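Local coordinates for periplasmic branched-chain amino acid-binding protein (Burkholderia mallei, PDB 3I09), which probably binds branched-chain amino acids or related small carboxylic acids in the periplasm and delivers them to an ABC transporter for uptake, at residues Asn54-Ala59 with Asn80-Leu85; Thr11-Leu16 with Val47-His52; Ser86-Ala91 with Gln112-Thr117. All coordinates share one frame; numbering follows the deposited sequence. Where two conformers were deposited one is given.

Contact 1: Asn54-Ala59 with Asn80-Leu85; sequences NKADIA and NSATAL. With AAE (acetoacetic acid), chain C; EDO (1,2-ethanediol), chain L.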
ATOM      1  N   ASN A  54       4.368  11.263   9.584  1.00 11.61           N
ATOM      2  CA  ASN A  54       2.900  11.112   9.593  1.00 12.00           C
ATOM      3  C   ASN A  54       2.115  12.415   9.750  1.00 13.33           C
ATOM      4  O   ASN A  54       1.025  12.429  10.333  1.00 13.54           O
ATOM      5  CB  ASN A  54       2.473  10.052  10.598  1.00 12.72           C
ATOM      6  CG  ASN A  54       2.939   8.702  10.178  1.00 13.54           C
ATOM      7  OD1 ASN A  54       2.604   8.263   9.080  1.00 13.52           O
ATOM      8  ND2 ASN A  54       3.741   8.027  11.040  1.00 15.00           N
ATOM      9  N   LYS A  55       2.668  13.478   9.151  1.00 12.05           N
ATOM     10  CA  LYS A  55       2.049  14.788   9.117  1.00 13.50           C
ATOM     11  C   LYS A  55       1.794  15.195   7.672  1.00 11.95           C
ATOM     12  O   LYS A  55       2.744  15.409   6.884  1.00 12.46           O
ATOM     13  CB  LYS A  55       2.971  15.828   9.765  1.00 13.73           C
ATOM     14  CG  LYS A  55       3.298  15.580  11.244  1.00 16.96           C
ATOM     15  CD  LYS A  55       2.123  15.467  12.157  1.00 22.13           C
ATOM     16  CE  LYS A  55       2.627  15.336  13.623  1.00 25.74           C
ATOM     17  NZ  LYS A  55       1.515  15.083  14.553  1.00 27.10           N
ATOM     18  N   ALA A  56       0.518  15.347   7.324  1.00 12.66           N
ATOM     19  CA  ALA A  56       0.162  15.724   5.942  1.00 12.90           C
ATOM     20  C   ALA A  56       0.769  17.059   5.550  1.00 13.37           C
ATOM     21  O   ALA A  56       1.161  17.287   4.387  1.00 11.67           O
ATOM     22  CB  ALA A  56      -1.371  15.778   5.795  1.00 12.23           C
ATOM     23  N   ASP A  57       0.812  17.988   6.504  1.00 12.55           N
ATOM     24  CA  ASP A  57       1.350  19.322   6.188  1.00 14.51           C
ATOM     25  C   ASP A  57       2.852  19.302   5.893  1.00 13.72           C
ATOM     26  O   ASP A  57       3.307  19.992   4.981  1.00 14.86           O
ATOM     27  CB  ASP A  57       0.955  20.412   7.217  1.00 14.37           C
ATOM     28  CG  ASP A  57       1.496  20.181   8.635  1.00 19.72           C
ATOM     29  OD1 ASP A  57       2.039  19.110   8.985  1.00 20.66           O
ATOM     30  OD2 ASP A  57       1.278  21.112   9.455  1.00 22.82           O
ATOM     31  N   ILE A  58       3.612  18.474   6.609  1.00 13.16           N
ATOM     32  CA  ILE A  58       5.043  18.322   6.331  1.00 13.21           C
ATOM     33  C   ILE A  58       5.265  17.766   4.927  1.00 12.20           C
ATOM     34  O   ILE A  58       6.076  18.274   4.162  1.00 11.98           O
ATOM     35  CB  ILE A  58       5.753  17.421   7.376  1.00 12.90           C
ATOM     36  CG1 ILE A  58       5.778  18.110   8.725  1.00 16.45           C
ATOM     37  CG2 ILE A  58       7.174  17.128   6.983  1.00 15.07           C
ATOM     38  CD1 ILE A  58       6.463  17.260   9.832  1.00 16.94           C
ATOM     39  N   ALA A  59       4.462  16.780   4.574  1.00 11.32           N
ATOM     40  CA  ALA A  59       4.572  16.072   3.305  1.00 11.33           C
ATOM     41  C   ALA A  59       4.303  17.040   2.147  1.00 12.08           C
ATOM     42  O   ALA A  59       5.077  17.115   1.188  1.00 12.36           O
ATOM     43  CB  ALA A  59       3.593  14.948   3.303  1.00 10.65           C
ATOM     44  N   ASN A  80       0.909   6.441   4.556  1.00 10.79           N
ATOM     45  CA  ASN A  80       0.000   7.361   5.225  1.00 10.98           C
ATOM     46  C   ASN A  80      -0.900   8.101   4.214  1.00 10.38           C
ATOM     47  O   ASN A  80      -0.442   8.987   3.490  1.00 10.85           O
ATOM     48  CB  ASN A  80       0.746   8.314   6.152  1.00 11.44           C
ATOM     49  CG  ASN A  80      -0.216   9.189   6.973  1.00 12.42           C
ATOM     50  OD1 ASN A  80      -1.222   9.702   6.427  1.00 13.01           O
ATOM     51  ND2 ASN A  80       0.082   9.368   8.274  1.00 11.57           N
ATOM     52  N   SER A  81      -2.169   7.696   4.157  1.00 10.57           N
ATOM     53  CA  SER A  81      -3.092   8.241   3.168  1.00 10.95           C
ATOM     54  C   SER A  81      -3.385   9.734   3.358  1.00 11.18           C
ATOM     55  O   SER A  81      -3.707  10.388   2.393  1.00 11.12           O
ATOM     56  CB  SER A  81      -4.418   7.471   3.128  1.00 11.91           C
ATOM     57  OG  SER A  81      -4.263   6.190   2.550  1.00 11.60           O
ATOM     58  N   ALA A  82      -3.283  10.259   4.583  1.00  9.92           N
ATOM     59  CA  ALA A  82      -3.478  11.710   4.780  1.00 11.22           C
ATOM     60  C   ALA A  82      -2.350  12.446   4.039  1.00 10.71           C
ATOM     61  O   ALA A  82      -2.607  13.441   3.327  1.00 11.29           O
ATOM     62  CB  ALA A  82      -3.516  12.087   6.257  1.00  9.84           C
ATOM     63  N   THR A  83      -1.111  11.952   4.174  1.00 11.57           N
ATOM     64  CA  THR A  83       0.013  12.539   3.440  1.00 11.23           C
ATOM     65  C   THR A  83      -0.106  12.303   1.942  1.00 10.73           C
ATOM     66  O   THR A  83       0.235  13.185   1.139  1.00 11.91           O
ATOM     67  CB  THR A  83       1.393  12.092   3.926  1.00 11.95           C
ATOM     68  OG1 THR A  83       1.681  10.765   3.484  1.00 10.41           O
ATOM     69  CG2 THR A  83       1.521  12.157   5.435  1.00 10.14           C
ATOM     70  N   ALA A  84      -0.623  11.143   1.550  1.00 11.11           N
ATOM     71  CA  ALA A  84      -0.772  10.845   0.125  1.00 10.61           C
ATOM     72  C   ALA A  84      -1.693  11.862  -0.559  1.00 10.86           C
ATOM     73  O   ALA A  84      -1.457  12.262  -1.706  1.00 11.88           O
ATOM     74  CB  ALA A  84      -1.339   9.421  -0.105  1.00 10.72           C
ATOM     75  N   LEU A  85      -2.778  12.186   0.119  1.00 11.56           N
ATOM     76  CA  LEU A  85      -3.794  13.120  -0.390  1.00 12.44           C
ATOM     77  C   LEU A  85      -3.338  14.557  -0.382  1.00 11.75           C
ATOM     78  O   LEU A  85      -3.645  15.281  -1.305  1.00 10.35           O
ATOM     79  CB  LEU A  85      -5.093  12.943   0.363  1.00 12.43           C
ATOM     80  CG  LEU A  85      -5.800  11.612   0.058  1.00 14.30           C
ATOM     81  CD1 LEU A  85      -6.941  11.381   1.048  1.00 16.20           C
ATOM     82  CD2 LEU A  85      -6.329  11.557  -1.385  1.00 15.39           C
TER
HETATM   83  O1  AAE C 501      -2.728   4.409   3.514  1.00 12.11           O
HETATM   84  C2  AAE C 501      -2.321   4.284   4.683  1.00 12.90           C
HETATM   85  O3  AAE C 501      -2.369   5.218   5.514  1.00 10.60           O
HETATM   86  C4  AAE C 501      -1.804   2.925   5.124  1.00 12.11           C
HETATM   87  C5  AAE C 501      -0.317   2.817   4.936  1.00 16.14           C
HETATM   88  O8  AAE C 501       0.322   3.664   4.267  1.00 11.84           O
HETATM   89  C9  AAE C 501       0.303   1.554   5.459  1.00 12.93           C
HETATM   90  C1  EDO L  15      -0.433  17.933  10.394  1.00 38.31           C
HETATM   91  O1  EDO L  15      -0.758  17.827   9.001  1.00 31.06           O
HETATM   92  C2  EDO L  15      -1.498  17.226  11.227  1.00 41.43           C
HETATM   93  O2  EDO L  15      -1.119  15.845  11.406  1.00 43.03           O
HETATM   94  O   HOH W   1      -1.513  11.418   9.768  1.00 17.23           O
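Asn54 and Asn80 join the two helix starts through their side-chain amides: Asn80 ND2 donates to Asn54 OD1 over 2.9 Å, nearly straight at 168°. The acceptor lies in the amide plane of Asn80, and the two amides are turned only 30° from each other. A bridging water accepts from Asn80 ND2 and donates to Asn54 O, giving this nitrogen a second partner. With CG anti to the backbone N (chi1 -174°), the amide of Asn80 lies toward residues 54-59, where ND2 reaches Asn54 while OD1 turns back as the N-cap of helix 81-94, accepting from Thr83 N at 3.2 Å and, weakly, from Ala82 N. Thr83 OG1 in turn donates to Asn80 O at 2.8 Å, an oxygen that also takes Ala84 N. With OG1 so engaged, the CG2 of Thr83 sits anti to its carbonyl carbon, against the backbone at Lys55 and Ala56; Lys55 O lies 3.8 Å from it. Small side chains keep the helices close: Ala59 CB meets Thr83 CB at 3.7 Å, and Ala56 CB rests on Ala82 O. The other amide nitrogen, Asn54 ND2, binds Asp12 OD2. On the ligand side, Asn80 N donates to the ketone O8 of acetoacetic acid at 2.9 Å, while Ser81 N and Ser81 OG hold its carboxyl oxygens O3 and O1. A capped helix N terminus receiving a ligand carboxyl group is typical of the binding cleft in type I periplasmic binding proteins.

Contact 2: Thr11-Leu16 with Val47-His52; sequences TDMSGL and VVYADH. With EDO (1,2-ethanediol), chain J.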
ATOM      1  N   THR A  11       7.984   9.648   2.962  1.00 10.02           N
ATOM      2  CA  THR A  11       7.328   8.556   3.653  1.00 10.82           C
ATOM      3  C   THR A  11       7.569   8.658   5.138  1.00 10.52           C
ATOM      4  O   THR A  11       8.262   9.571   5.607  1.00 10.94           O
ATOM      5  CB  THR A  11       7.806   7.157   3.106  1.00  9.31           C
ATOM      6  OG1 THR A  11       6.848   6.149   3.481  1.00 11.17           O
ATOM      7  CG2 THR A  11       9.214   6.779   3.628  1.00 10.68           C
ATOM      8  N   ASP A  12       6.922   7.796   5.898  1.00 11.42           N
ATOM      9  CA  ASP A  12       7.172   7.726   7.355  1.00 11.33           C
ATOM     10  C   ASP A  12       8.490   6.951   7.570  1.00 12.13           C
ATOM     11  O   ASP A  12       8.553   5.741   7.317  1.00 13.67           O
ATOM     12  CB  ASP A  12       6.043   6.984   8.057  1.00 11.05           C
ATOM     13  CG  ASP A  12       6.309   6.748   9.542  1.00 13.60           C
ATOM     14  OD1 ASP A  12       7.215   7.396  10.080  1.00 13.82           O
ATOM     15  OD2 ASP A  12       5.589   5.919  10.164  1.00 12.22           O
HETATM   16  N   MSE A  13       9.519   7.644   8.039  1.00 12.76           N
HETATM   17  CA  MSE A  13      10.797   6.971   8.299  0.50 13.78           C
HETATM   18  C   MSE A  13      11.049   6.740   9.776  1.00 14.20           C
HETATM   19  O   MSE A  13      12.073   6.163  10.146  1.00 16.16           O
HETATM   20  CB  MSE A  13      11.948   7.741   7.661  0.50 13.50           C
HETATM   21  CG  MSE A  13      11.964   7.584   6.172  0.50 16.31           C
HETATM   22 SE   MSE A  13      13.286   8.736   5.367  0.38 15.25          SE
HETATM   23  CE  MSE A  13      14.885   7.787   5.885  0.50 21.72           C
ATOM     24  N   SER A  14      10.109   7.166  10.631  1.00 13.94           N
ATOM     25  CA  SER A  14      10.334   7.118  12.078  1.00 14.49           C
ATOM     26  C   SER A  14       9.234   6.521  12.954  1.00 14.46           C
ATOM     27  O   SER A  14       9.498   6.195  14.106  1.00 15.49           O
ATOM     28  CB  SER A  14      10.685   8.526  12.603  1.00 14.60           C
ATOM     29  OG  SER A  14       9.753   9.531  12.217  1.00 14.45           O
ATOM     30  N   GLY A  15       8.016   6.380  12.449  1.00 13.96           N
ATOM     31  CA  GLY A  15       6.877   5.938  13.256  1.00 13.78           C
ATOM     32  C   GLY A  15       6.380   4.533  12.896  1.00 13.75           C
ATOM     33  O   GLY A  15       7.170   3.654  12.495  1.00 12.71           O
ATOM     34  N   LEU A  16       5.078   4.330  13.037  1.00 12.13           N
ATOM     35  CA  LEU A  16       4.481   2.997  13.000  1.00 12.22           C
ATOM     36  C   LEU A  16       4.541   2.330  11.600  1.00 12.43           C
ATOM     37  O   LEU A  16       4.249   1.140  11.485  1.00 12.72           O
ATOM     38  CB  LEU A  16       3.045   3.037  13.475  1.00 11.82           C
ATOM     39  CG  LEU A  16       1.962   3.561  12.516  1.00 13.54           C
ATOM     40  CD1 LEU A  16       0.593   3.308  13.128  1.00 13.19           C
ATOM     41  CD2 LEU A  16       2.120   5.064  12.194  1.00 12.14           C
ATOM     42  N   VAL A  47      18.374  11.385  -6.159  1.00 12.41           N
ATOM     43  CA  VAL A  47      17.295  11.032  -5.263  1.00 11.54           C
ATOM     44  C   VAL A  47      17.383  11.917  -4.012  1.00 12.55           C
ATOM     45  O   VAL A  47      18.438  12.048  -3.377  1.00 13.07           O
ATOM     46  CB  VAL A  47      17.344   9.525  -4.901  1.00 11.27           C
ATOM     47  CG1 VAL A  47      16.344   9.182  -3.846  1.00 10.75           C
ATOM     48  CG2 VAL A  47      17.116   8.639  -6.156  1.00 12.36           C
ATOM     49  N   VAL A  48      16.275  12.540  -3.690  1.00 11.01           N
ATOM     50  CA  VAL A  48      16.095  13.234  -2.434  1.00 11.83           C
ATOM     51  C   VAL A  48      14.960  12.585  -1.630  1.00 11.68           C
ATOM     52  O   VAL A  48      14.099  11.914  -2.185  1.00 10.57           O
ATOM     53  CB  VAL A  48      15.857  14.732  -2.667  1.00 10.86           C
ATOM     54  CG1 VAL A  48      17.126  15.368  -3.340  1.00 12.02           C
ATOM     55  CG2 VAL A  48      14.557  14.988  -3.502  1.00 11.19           C
ATOM     56  N   TYR A  49      14.995  12.758  -0.308  1.00 11.82           N
ATOM     57  CA  TYR A  49      14.001  12.123   0.544  1.00 11.19           C
ATOM     58  C   TYR A  49      13.669  12.934   1.767  1.00 11.02           C
ATOM     59  O   TYR A  49      14.419  13.829   2.139  1.00 10.45           O
ATOM     60  CB  TYR A  49      14.470  10.724   0.927  1.00 11.42           C
ATOM     61  CG  TYR A  49      15.718  10.727   1.767  1.00 14.50           C
ATOM     62  CD1 TYR A  49      16.971  10.775   1.179  1.00 19.55           C
ATOM     63  CD2 TYR A  49      15.639  10.665   3.147  1.00 20.33           C
ATOM     64  CE1 TYR A  49      18.127  10.780   1.957  1.00 23.40           C
ATOM     65  CE2 TYR A  49      16.793  10.669   3.927  1.00 23.15           C
ATOM     66  CZ  TYR A  49      18.009  10.742   3.325  1.00 26.52           C
ATOM     67  OH  TYR A  49      19.141  10.737   4.106  1.00 33.51           O
ATOM     68  N   ALA A  50      12.537  12.635   2.382  1.00 10.56           N
ATOM     69  CA  ALA A  50      12.144  13.302   3.608  1.00 11.69           C
ATOM     70  C   ALA A  50      11.262  12.384   4.421  1.00 12.80           C
ATOM     71  O   ALA A  50      10.539  11.553   3.863  1.00 12.10           O
ATOM     72  CB  ALA A  50      11.411  14.628   3.295  1.00 11.10           C
ATOM     73  N   ASP A  51      11.340  12.536   5.742  1.00 12.13           N
ATOM     74  CA  ASP A  51      10.454  11.830   6.681  1.00 12.86           C
ATOM     75  C   ASP A  51       9.280  12.758   6.943  1.00 12.64           C
ATOM     76  O   ASP A  51       9.474  13.866   7.496  1.00 12.01           O
ATOM     77  CB  ASP A  51      11.206  11.620   8.004  1.00 12.72           C
ATOM     78  CG  ASP A  51      10.393  10.893   9.055  1.00 14.40           C
ATOM     79  OD1 ASP A  51       9.216  10.514   8.821  1.00 11.81           O
ATOM     80  OD2 ASP A  51      10.952  10.681  10.163  1.00 16.52           O
ATOM     81  N   HIS A  52       8.075  12.358   6.553  1.00 11.99           N
ATOM     82  CA  HIS A  52       6.897  13.206   6.843  1.00 11.70           C
ATOM     83  C   HIS A  52       6.380  13.125   8.261  1.00 11.89           C
ATOM     84  O   HIS A  52       5.502  13.904   8.628  1.00 13.43           O
ATOM     85  CB  HIS A  52       5.746  13.034   5.835  1.00 11.65           C
ATOM     86  CG  HIS A  52       5.189  11.652   5.696  1.00 11.24           C
ATOM     87  ND1 HIS A  52       4.848  10.839   6.758  1.00 10.43           N
ATOM     88  CD2 HIS A  52       4.782  10.996   4.581  1.00 12.25           C
ATOM     89  CE1 HIS A  52       4.281   9.739   6.303  1.00 12.60           C
ATOM     90  NE2 HIS A  52       4.243   9.802   4.980  1.00  9.95           N
TER
HETATM   91  C1  EDO J  12      21.787   9.532  -6.198  1.00 27.62           C
HETATM   92  O1  EDO J  12      20.981  10.436  -5.402  1.00 23.69           O
HETATM   93  C2  EDO J  12      20.932   8.499  -6.920  1.00 27.25           C
HETATM   94  O2  EDO J  12      20.424   7.495  -5.993  1.00 25.44           O
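Thr11 and Asp51 form a parallel beta bridge where neighbouring strands 5-11 and 43-51 end, at the C-terminal ends of the parallel strands of the mixed sheet in the type I periplasmic binding protein fold. The backbone pairing is brief. Thr11 N donates weakly to Ala50 O, and His52 N donates to Thr11 O at 2.9 Å; the same oxygen also receives a CA-H...O contact from Asp51. Beyond the bridge the first chain leaves the strand direction and passes across the end of strand 43-51, its backbone coming closest at Met13 and Asp51. Two rings pack against the loop. The imidazole of His52 receives Thr11 C over the centre of one face, 3.5 Å above the plane, with Asp12 N nearer the rim; its NE2 bonds to Thr79 O. In one of its two conformers selenomethionine Met13 brings SE within 3.8 Å of Tyr49 CD2, oblique to the ring, a tentative Met-aromatic contact. Side-chain hydrogen bonds centre on two aspartates. Asp12 OD1 braces the loop from within: the Ser14 N bond makes an Asx turn, and with the Gly15 N bond an Asx motif. Asp12 OD1 and Asp51 OD1 come to 3.9 Å with their side chains side by side, a like-charge approach probably eased by the N-H donors gathered around both. The CG of Asp51 is anti to its backbone N (chi1 180°), and the carboxylate is shared between two donors of the loop, Met13 N and Ser14 OG. Met13 N approaches OD1 from above the carboxylate plane, 3.0 Å away and almost straight at 172°; Gln53 N also donates to OD1. The second donor, Ser14 OG, meets the syn lone pair of Asp51 OD2 over 2.6 Å.

Contact 3: Ser86-Ala91 with Gln112-Thr117; sequences SMNQVA and QCTPYT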
ATOM      1  N   SER A  86      -2.586  14.974   0.636  1.00 11.10           N
ATOM      2  CA  SER A  86      -2.051  16.347   0.641  1.00 11.13           C
ATOM      3  C   SER A  86      -1.029  16.526  -0.481  1.00 10.52           C
ATOM      4  O   SER A  86      -1.064  17.541  -1.212  1.00 11.32           O
ATOM      5  CB  SER A  86      -1.498  16.741   2.028  1.00 10.69           C
ATOM      6  OG  SER A  86      -0.318  16.032   2.378  1.00 15.26           O
HETATM    7  N   MSE A  87      -0.168  15.534  -0.679  1.00 10.72           N
HETATM    8  CA  MSE A  87       0.782  15.564  -1.788  1.00 10.41           C
HETATM    9  C   MSE A  87       0.130  15.518  -3.158  1.00 11.41           C
HETATM   10  O   MSE A  87       0.575  16.205  -4.096  1.00 11.51           O
HETATM   11  CB  MSE A  87       1.799  14.410  -1.637  1.00 11.59           C
HETATM   12  CG  MSE A  87       2.748  14.676  -0.494  1.00 11.63           C
HETATM   13 SE   MSE A  87       4.183  13.329  -0.350  0.75 12.19          SE
HETATM   14  CE  MSE A  87       3.172  11.824   0.066  1.00 11.08           C
ATOM     15  N   ASN A  88      -0.896  14.694  -3.276  1.00 10.89           N
ATOM     16  CA  ASN A  88      -1.678  14.575  -4.525  1.00 10.80           C
ATOM     17  C   ASN A  88      -2.191  15.922  -5.009  1.00 11.26           C
ATOM     18  O   ASN A  88      -2.147  16.204  -6.213  1.00 11.96           O
ATOM     19  CB  ASN A  88      -2.850  13.645  -4.259  1.00 10.84           C
ATOM     20  CG  ASN A  88      -3.548  13.187  -5.515  1.00 10.70           C
ATOM     21  OD1 ASN A  88      -2.928  12.656  -6.431  1.00 13.64           O
ATOM     22  ND2 ASN A  88      -4.884  13.359  -5.534  1.00 13.52           N
ATOM     23  N   GLN A  89      -2.732  16.709  -4.084  1.00 11.97           N
ATOM     24  CA  GLN A  89      -3.226  18.031  -4.425  1.00 14.09           C
ATOM     25  C   GLN A  89      -2.117  18.947  -4.956  1.00 13.02           C
ATOM     26  O   GLN A  89      -2.307  19.615  -5.969  1.00 12.48           O
ATOM     27  CB  GLN A  89      -3.896  18.679  -3.236  1.00 15.06           C
ATOM     28  CG  GLN A  89      -4.439  20.028  -3.601  1.00 21.04           C
ATOM     29  CD  GLN A  89      -5.511  20.500  -2.675  1.00 32.78           C
ATOM     30  OE1 GLN A  89      -6.677  20.091  -2.793  1.00 39.66           O
ATOM     31  NE2 GLN A  89      -5.148  21.389  -1.760  1.00 36.36           N
ATOM     32  N   VAL A  90      -0.955  18.934  -4.294  1.00 11.65           N
ATOM     33  CA  VAL A  90       0.185  19.721  -4.743  1.00 12.71           C
ATOM     34  C   VAL A  90       0.665  19.268  -6.118  1.00 11.62           C
ATOM     35  O   VAL A  90       0.853  20.084  -7.011  1.00 12.92           O
ATOM     36  CB  VAL A  90       1.351  19.642  -3.749  1.00 12.51           C
ATOM     37  CG1 VAL A  90       2.538  20.407  -4.291  1.00 14.53           C
ATOM     38  CG2 VAL A  90       0.905  20.179  -2.359  1.00 12.41           C
ATOM     39  N   ALA A  91       0.806  17.965  -6.315  1.00 11.63           N
ATOM     40  CA  ALA A  91       1.205  17.444  -7.630  1.00 13.33           C
ATOM     41  C   ALA A  91       0.219  17.817  -8.734  1.00 13.08           C
ATOM     42  O   ALA A  91       0.631  18.195  -9.823  1.00 14.93           O
ATOM     43  CB  ALA A  91       1.379  15.899  -7.589  1.00 11.84           C
ATOM     44  N   GLN A 112     -10.587  12.068  -5.581  1.00 14.48           N
ATOM     45  CA  GLN A 112      -9.444  12.954  -5.740  1.00 15.02           C
ATOM     46  C   GLN A 112      -8.497  12.508  -6.846  1.00 15.39           C
ATOM     47  O   GLN A 112      -7.294  12.793  -6.800  1.00 14.79           O
ATOM     48  CB  GLN A 112      -8.733  13.135  -4.394  1.00 15.46           C
ATOM     49  CG  GLN A 112      -9.685  13.811  -3.388  1.00 19.09           C
ATOM     50  CD  GLN A 112      -9.098  14.059  -1.999  1.00 25.38           C
ATOM     51  OE1 GLN A 112      -9.751  13.779  -0.970  1.00 31.78           O
ATOM     52  NE2 GLN A 112      -7.912  14.615  -1.949  1.00 25.32           N
ATOM     53  N   CYS A 113      -9.055  11.884  -7.894  1.00 14.27           N
ATOM     54  CA  CYS A 113      -8.242  11.454  -9.012  1.00 14.96           C
ATOM     55  C   CYS A 113      -7.708  12.674  -9.763  1.00 14.96           C
ATOM     56  O   CYS A 113      -8.309  13.766  -9.740  1.00 14.83           O
ATOM     57  CB  CYS A 113      -9.026  10.524  -9.930  1.00 15.70           C
ATOM     58  SG  CYS A 113     -10.293  11.379 -10.892  1.00 22.53           S
ATOM     59  N   THR A 114      -6.531  12.520 -10.341  1.00 13.38           N
ATOM     60  CA  THR A 114      -5.902  13.603 -11.099  1.00 14.80           C
ATOM     61  C   THR A 114      -5.262  12.988 -12.339  1.00 14.17           C
ATOM     62  O   THR A 114      -5.025  11.790 -12.375  1.00 14.30           O
ATOM     63  CB  THR A 114      -4.833  14.404 -10.287  1.00 14.19           C
ATOM     64  OG1 THR A 114      -3.521  13.947 -10.575  1.00 14.68           O
ATOM     65  CG2 THR A 114      -5.060  14.341  -8.734  1.00 15.69           C
ATOM     66  N   PRO A 115      -4.964  13.803 -13.329  1.00 14.52           N
ATOM     67  CA  PRO A 115      -4.261  13.364 -14.506  1.00 14.74           C
ATOM     68  C   PRO A 115      -2.772  13.124 -14.312  1.00 14.26           C
ATOM     69  O   PRO A 115      -2.140  12.657 -15.247  1.00 14.18           O
ATOM     70  CB  PRO A 115      -4.426  14.534 -15.482  1.00 14.77           C
ATOM     71  CG  PRO A 115      -5.390  15.441 -14.870  1.00 16.91           C
ATOM     72  CD  PRO A 115      -5.270  15.241 -13.403  1.00 15.97           C
ATOM     73  N   TYR A 116      -2.253  13.412 -13.115  1.00 12.56           N
ATOM     74  CA  TYR A 116      -0.837  13.283 -12.814  1.00 13.16           C
ATOM     75  C   TYR A 116      -0.517  12.244 -11.747  1.00 13.03           C
ATOM     76  O   TYR A 116       0.633  12.193 -11.285  1.00 13.93           O
ATOM     77  CB  TYR A 116      -0.288  14.666 -12.391  1.00 13.46           C
ATOM     78  CG  TYR A 116      -0.434  15.663 -13.517  1.00 13.65           C
ATOM     79  CD1 TYR A 116       0.481  15.686 -14.566  1.00 16.92           C
ATOM     80  CD2 TYR A 116      -1.533  16.486 -13.599  1.00 15.98           C
ATOM     81  CE1 TYR A 116       0.323  16.545 -15.641  1.00 17.70           C
ATOM     82  CE2 TYR A 116      -1.684  17.365 -14.673  1.00 16.27           C
ATOM     83  CZ  TYR A 116      -0.766  17.373 -15.683  1.00 16.95           C
ATOM     84  OH  TYR A 116      -0.933  18.233 -16.748  1.00 20.56           O
ATOM     85  N   THR A 117      -1.509  11.422 -11.369  1.00 12.74           N
ATOM     86  CA  THR A 117      -1.387  10.505 -10.238  1.00 12.51           C
ATOM     87  C   THR A 117      -1.374   9.065 -10.705  1.00 11.66           C
ATOM     88  O   THR A 117      -2.181   8.684 -11.546  1.00 10.73           O
ATOM     89  CB  THR A 117      -2.553  10.718  -9.297  1.00 13.90           C
ATOM     90  OG1 THR A 117      -2.551  12.097  -8.865  1.00 16.81           O
ATOM     91  CG2 THR A 117      -2.486   9.733  -8.079  1.00 11.66           C
TER
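Helix 81-94 is fastened here to the loop that leads into the edge strand 117-119 of the mixed sheet, on the flank of an alpha/beta lobe, and Asn88 makes both of the hydrogen bonds to residues 112-117. The amide of Asn88 leaves the helix with CG anti to the backbone N (chi1 -167°) and fits between the two ends of the loop segment. Its ND2 donates to Gln112 O at 2.8 Å, an in-plane approach for both amide and carbonyl, though the N-H...O angle is bent to 138°. Its OD1 accepts, also within the carbonyl plane, from Thr117 OG1 at a short 2.5 Å. The two bonds use the oxygen and the nitrogen of one group, which fixes the rotation of the amide and suits its burial. Thr114 meets Asn88 tip to tip, its methyl CG2 lying 3.4 Å from ND2 and close to OD1 as well. Elsewhere the packing is sparser: Ala91 turns its CB toward the loop, and Ala91 O lies 4.5 Å from Tyr116 CB. The ring of Tyr116 leads off, with OH bonded to Asp303. Strand residue Tyr98 touches Asn88, Ala91 and Thr117 alike. The loop includes a type I turn from Thr114 to Thr117, and the adjacent Cys113 is tied by a disulfide to Cys371 near the C terminus. From Thr117 OG1 the hydrogen bonding runs on to Thr114 OG1, which accepts from Tyr116 N, an ST turn, and donates to Thr117 OG1 over 2.7 Å.

In the fold
From the N terminus, strand 5-11 runs into the loop at 11-16, and contact 2 brings that loop against the end of strand 43-51 after an excursion through helix 22-36. Contact 1 follows directly, closing the path from helix 56-69 through strand 72-77 to the start of helix 81-94. Contact 3 takes up the same helix further on and closes a loop around strand 97-100. The three closures come in series, none enclosing or crossing another. Contact 1 touches both others, at Asn54 and at Ala56 O, which meets Ser86 OG, whereas contacts 2 and 3 do not meet. Together they connect strand ends, two helices and an edge strand within one lobe.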